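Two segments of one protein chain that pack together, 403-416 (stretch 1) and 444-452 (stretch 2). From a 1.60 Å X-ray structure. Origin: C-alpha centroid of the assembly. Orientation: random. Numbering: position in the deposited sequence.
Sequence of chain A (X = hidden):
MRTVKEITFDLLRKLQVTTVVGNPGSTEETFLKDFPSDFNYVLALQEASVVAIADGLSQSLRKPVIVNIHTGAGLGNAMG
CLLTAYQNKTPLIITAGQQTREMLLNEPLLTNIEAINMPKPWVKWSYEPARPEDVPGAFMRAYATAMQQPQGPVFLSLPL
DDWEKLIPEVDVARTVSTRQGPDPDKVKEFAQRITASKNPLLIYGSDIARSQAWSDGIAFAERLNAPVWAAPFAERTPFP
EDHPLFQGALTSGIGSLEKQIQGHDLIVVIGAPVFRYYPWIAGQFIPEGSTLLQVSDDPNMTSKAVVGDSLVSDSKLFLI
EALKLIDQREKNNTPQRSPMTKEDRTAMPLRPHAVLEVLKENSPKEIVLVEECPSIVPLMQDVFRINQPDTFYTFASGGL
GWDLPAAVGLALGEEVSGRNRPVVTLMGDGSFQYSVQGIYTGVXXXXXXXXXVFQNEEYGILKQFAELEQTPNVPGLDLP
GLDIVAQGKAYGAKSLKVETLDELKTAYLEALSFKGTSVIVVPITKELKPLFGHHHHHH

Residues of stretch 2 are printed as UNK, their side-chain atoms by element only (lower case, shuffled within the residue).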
# COMPACT_ATOMS: atom_id res chain seq x y z
N ASP A 403 -12.02 25.82 -1.04
CA ASP A 403 -13.23 26.61 -1.29
C ASP A 403 -13.10 27.66 -2.38
O ASP A 403 -14.03 27.90 -3.15
CB ASP A 403 -13.77 27.22 0.01
CG ASP A 403 -14.42 26.17 0.91
OD1 ASP A 403 -15.64 25.96 0.75
OD2 ASP A 403 -13.71 25.55 1.74
N LEU A 404 -11.93 28.30 -2.45
CA LEU A 404 -11.72 29.31 -3.48
C LEU A 404 -11.93 28.74 -4.89
O LEU A 404 -12.76 29.24 -5.64
CB LEU A 404 -10.37 30.01 -3.31
CG LEU A 404 -10.12 31.20 -4.24
CD1 LEU A 404 -9.01 32.06 -3.66
CD2 LEU A 404 -9.78 30.75 -5.65
N PRO A 405 -11.19 27.68 -5.25
CA PRO A 405 -11.49 27.06 -6.55
C PRO A 405 -12.85 26.35 -6.61
O PRO A 405 -13.49 26.35 -7.67
CB PRO A 405 -10.31 26.10 -6.77
CG PRO A 405 -9.72 25.88 -5.40
CD PRO A 405 -9.97 27.14 -4.63
N ALA A 406 -13.32 25.77 -5.50
CA ALA A 406 -14.62 25.09 -5.57
C ALA A 406 -15.74 26.07 -5.94
O ALA A 406 -16.68 25.70 -6.66
CB ALA A 406 -14.94 24.37 -4.26
N ALA A 407 -15.62 27.31 -5.48
CA ALA A 407 -16.57 28.37 -5.82
C ALA A 407 -16.66 28.55 -7.33
O ALA A 407 -17.76 28.74 -7.87
CB ALA A 407 -16.17 29.68 -5.16
N VAL A 408 -15.51 28.51 -8.00
CA VAL A 408 -15.50 28.61 -9.46
C VAL A 408 -16.26 27.44 -10.07
O VAL A 408 -17.00 27.61 -11.03
CB VAL A 408 -14.06 28.68 -10.03
CG1 VAL A 408 -14.08 28.59 -11.55
CG2 VAL A 408 -13.36 29.96 -9.58
N GLY A 409 -16.06 26.24 -9.52
CA GLY A 409 -16.76 25.08 -10.03
C GLY A 409 -18.26 25.18 -9.82
O GLY A 409 -19.05 24.80 -10.70
N LEU A 410 -18.67 25.67 -8.65
CA LEU A 410 -20.09 25.87 -8.35
C LEU A 410 -20.68 26.89 -9.33
O LEU A 410 -21.79 26.71 -9.83
CB LEU A 410 -20.28 26.33 -6.89
CG LEU A 410 -20.03 25.21 -5.85
CD1 LEU A 410 -19.79 25.77 -4.45
CD2 LEU A 410 -21.17 24.19 -5.87
N ALA A 411 -19.92 27.94 -9.62
CA ALA A 411 -20.33 28.94 -10.60
C ALA A 411 -20.50 28.36 -12.01
O ALA A 411 -21.46 28.69 -12.71
CB ALA A 411 -19.35 30.12 -10.61
N LEU A 412 -19.57 27.52 -12.43
CA LEU A 412 -19.70 26.82 -13.71
C LEU A 412 -20.99 26.00 -13.73
O LEU A 412 -21.68 25.94 -14.74
CB LEU A 412 -18.48 25.92 -13.97
CG LEU A 412 -17.16 26.63 -14.29
CD1 LEU A 412 -16.04 25.61 -14.39
CD2 LEU A 412 -17.25 27.46 -15.58
N GLY A 413 -21.32 25.41 -12.58
CA GLY A 413 -22.55 24.65 -12.43
C GLY A 413 -23.80 25.50 -12.60
O GLY A 413 -24.79 25.05 -13.18
N GLU A 414 -23.77 26.72 -12.07
CA GLU A 414 -24.89 27.66 -12.23
C GLU A 414 -25.12 27.98 -13.70
O GLU A 414 -26.24 28.20 -14.12
CB GLU A 414 -24.63 28.94 -11.45
CG GLU A 414 -24.73 28.75 -9.94
CD GLU A 414 -26.08 28.20 -9.53
OE1 GLU A 414 -27.09 28.92 -9.69
OE2 GLU A 414 -26.15 27.03 -9.08
N GLU A 415 -24.04 28.02 -14.49
CA GLU A 415 -24.20 28.30 -15.91
C GLU A 415 -24.70 27.08 -16.67
O GLU A 415 -25.51 27.20 -17.59
CB GLU A 415 -22.92 28.88 -16.51
CG GLU A 415 -22.53 30.20 -15.84
CD GLU A 415 -21.37 30.91 -16.52
OE1 GLU A 415 -21.43 31.10 -17.75
OE2 GLU A 415 -20.41 31.29 -15.81
N VAL A 416 -24.22 25.90 -16.28
CA VAL A 416 -24.72 24.67 -16.91
C VAL A 416 -26.21 24.47 -16.66
O VAL A 416 -26.98 24.18 -17.58
CB VAL A 416 -23.95 23.43 -16.44
CG1 VAL A 416 -24.65 22.17 -16.93
CG2 VAL A 416 -22.51 23.48 -16.94
N UNK A 444 -11.08 33.79 -16.46
CA UNK A 444 -11.03 33.31 -17.83
C UNK A 444 -12.35 32.70 -18.29
O UNK A 444 -12.73 32.82 -19.46
c UNK A 444 -8.28 33.96 -19.04
c UNK A 444 -8.51 32.96 -17.94
n UNK A 444 -7.74 35.12 -18.68
c UNK A 444 -9.88 32.32 -18.02
o UNK A 444 -8.60 33.72 -20.20
N UNK A 445 -13.06 32.03 -17.37
CA UNK A 445 -14.35 31.43 -17.68
C UNK A 445 -15.51 32.41 -17.51
O UNK A 445 -16.65 32.09 -17.83
o UNK A 445 -14.68 28.22 -18.95
c UNK A 445 -14.59 30.18 -16.81
c UNK A 445 -13.57 29.07 -17.00
n UNK A 445 -12.43 28.17 -18.94
c UNK A 445 -13.61 28.45 -18.39
N UNK A 446 -15.19 33.61 -17.01
CA UNK A 446 -16.19 34.64 -16.73
C UNK A 446 -17.28 34.17 -15.77
O UNK A 446 -18.45 34.52 -15.91
c UNK A 446 -15.30 36.99 -21.10
c UNK A 446 -16.79 35.18 -18.04
n UNK A 446 -14.16 36.07 -21.39
c UNK A 446 -16.36 36.31 -20.25
c UNK A 446 -15.74 35.78 -18.96
N UNK A 447 -16.90 33.38 -14.77
CA UNK A 447 -17.84 32.96 -13.73
C UNK A 447 -18.21 34.12 -12.82
O UNK A 447 -17.37 34.99 -12.51
o UNK A 447 -16.02 32.19 -12.30
c UNK A 447 -17.09 30.54 -13.69
c UNK A 447 -17.28 31.80 -12.86
N UNK A 448 -19.46 34.14 -12.38
CA UNK A 448 -19.91 35.19 -11.47
C UNK A 448 -19.63 34.74 -10.04
O UNK A 448 -20.42 34.01 -9.43
c UNK A 448 -23.22 38.39 -10.49
c UNK A 448 -21.15 37.69 -10.31
c UNK A 448 -21.39 35.48 -11.66
c UNK A 448 -21.83 36.77 -11.04
n UNK A 448 -22.03 38.69 -9.99
n UNK A 448 -23.12 37.24 -11.13
N UNK A 449 -18.47 35.15 -9.54
CA UNK A 449 -17.99 34.74 -8.23
C UNK A 449 -17.47 35.97 -7.52
O UNK A 449 -16.70 36.74 -8.09
c UNK A 449 -16.83 33.70 -8.35
c UNK A 449 -17.29 32.45 -9.08
c UNK A 449 -16.28 33.35 -6.96
N UNK A 450 -17.89 36.14 -6.27
CA UNK A 450 -17.52 37.32 -5.51
C UNK A 450 -16.79 36.87 -4.26
O UNK A 450 -17.39 36.27 -3.35
c UNK A 450 -18.78 38.12 -5.09
c UNK A 450 -20.93 39.10 -6.02
c UNK A 450 -18.39 39.35 -4.27
c UNK A 450 -19.57 38.53 -6.34
N UNK A 451 -15.49 37.14 -4.22
CA UNK A 451 -14.69 36.77 -3.06
C UNK A 451 -14.65 37.93 -2.10
O UNK A 451 -14.18 39.02 -2.44
c UNK A 451 -13.28 32.80 -4.57
c UNK A 451 -12.96 32.92 -5.91
c UNK A 451 -12.84 35.29 -5.69
c UNK A 451 -13.37 33.94 -3.79
c UNK A 451 -13.16 35.20 -4.33
c UNK A 451 -12.73 34.16 -6.48
c UNK A 451 -13.26 36.43 -3.48
o UNK A 451 -12.85 31.79 -6.69
N UNK A 452 -15.16 37.71 -0.89
CA UNK A 452 -15.04 38.71 0.17
C UNK A 452 -13.98 38.21 1.13
O UNK A 452 -14.18 37.18 1.80
c UNK A 452 -17.46 39.33 -0.09
c UNK A 452 -16.37 38.95 0.91
c UNK A 452 -16.21 40.04 1.96
O HOH W 1 -21.44 32.27 -13.17

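Position 444 carries three side-chain carbons, the third bearing one oxygen and one nitrogen: a terminal amide on a two-carbon arm, out of reach of stretch 1. It is glutamine, Q444.

Position 445 has the same atom set. Its CA-to-CB bond points toward the helix, and its CB lies 4.0 Å from L412 CD2, which the leucine's outer end brings in from a sideways start. It is Q445.

At 446, four carbons in a row end in a nitrogen, and the end of the side chain leads away from stretch 1. Contact is through the backbone: the O of 446 sits 3.8 Å from E415 OE2. The residue is lysine, K446. With phi/psi of 57/39 it is the first residue to leave helical phi/psi, closing a Schellman motif.

Position 447 shows one carbon carrying an oxygen and a carbon, a small branched hydroxyl side chain that touches A411 and L412. Here the backbones come close, the CA of 447 lying 5.7 Å from A411 CA, and A411 CB reaches the CB of 447 at 3.5 Å. This is threonine, T447, in rotamer p. T447 CG2 lies 3.6 Å from L412 CD2, while the hydroxyl is hydrogen-bonded to a residue just beyond one of the stretches.

Position 448 has one carbon and then a five-membered ring of three carbons and two nitrogens, the ring leading away from stretch 1, so it is histidine, H448. Its NE2 is hydrogen-bonded elsewhere in the structure. The backbone contributes more: H448 N donates to a water at 2.8 Å, and that water donates to E415 OE2 at 3.0 Å, bridging the loop ahead of the strand to the helix.

Position 449 has one carbon carrying two more, three in all; it points toward the helix and touches A407 and A411. It is valine, V449, in rotamer t, with V449 CG2 3.5 Å from A411 CB and V449 CG1 4.1 Å from A407 CB.

Position 450 has four carbons, forked at the first with one arm two carbons long, and strand alternation carries it out of reach of the helix: isoleucine, I450.

Position 451 has one carbon and then a six-carbon ring bearing an oxygen. Pointing toward the helix, it touches L404, A407 and V408 and contributes the largest covered area, 83 Å². It is tyrosine, Y451. Y451 CE2 packs 3.6 Å from L404 CG, and the hydroxyl donates a hydrogen bond from Y451 OH to L404 O at 2.8 Å, the only direct one across the stretches. V408 CG2 lies 3.5 Å from Y451 OH.

Position 452 again has one carbon carrying two, also out of reach: valine, V452.

Helix and strand run nearly antiparallel at 156°, axes 9.2 Å apart at closest, and the loop before the strand, above all T447, packs against the helix too. The rules are legible: alanines at 407 and 411, one turn apart, present short side chains to the strand; V449 meets both, and alternation aims Y451 at the same helix. At one end a buried tyrosine hydroxyl serves a helix carbonyl; at the other, E415 reaches the backbone of H448 through water.

Stretch 2 444-452: QQKTHVIYV
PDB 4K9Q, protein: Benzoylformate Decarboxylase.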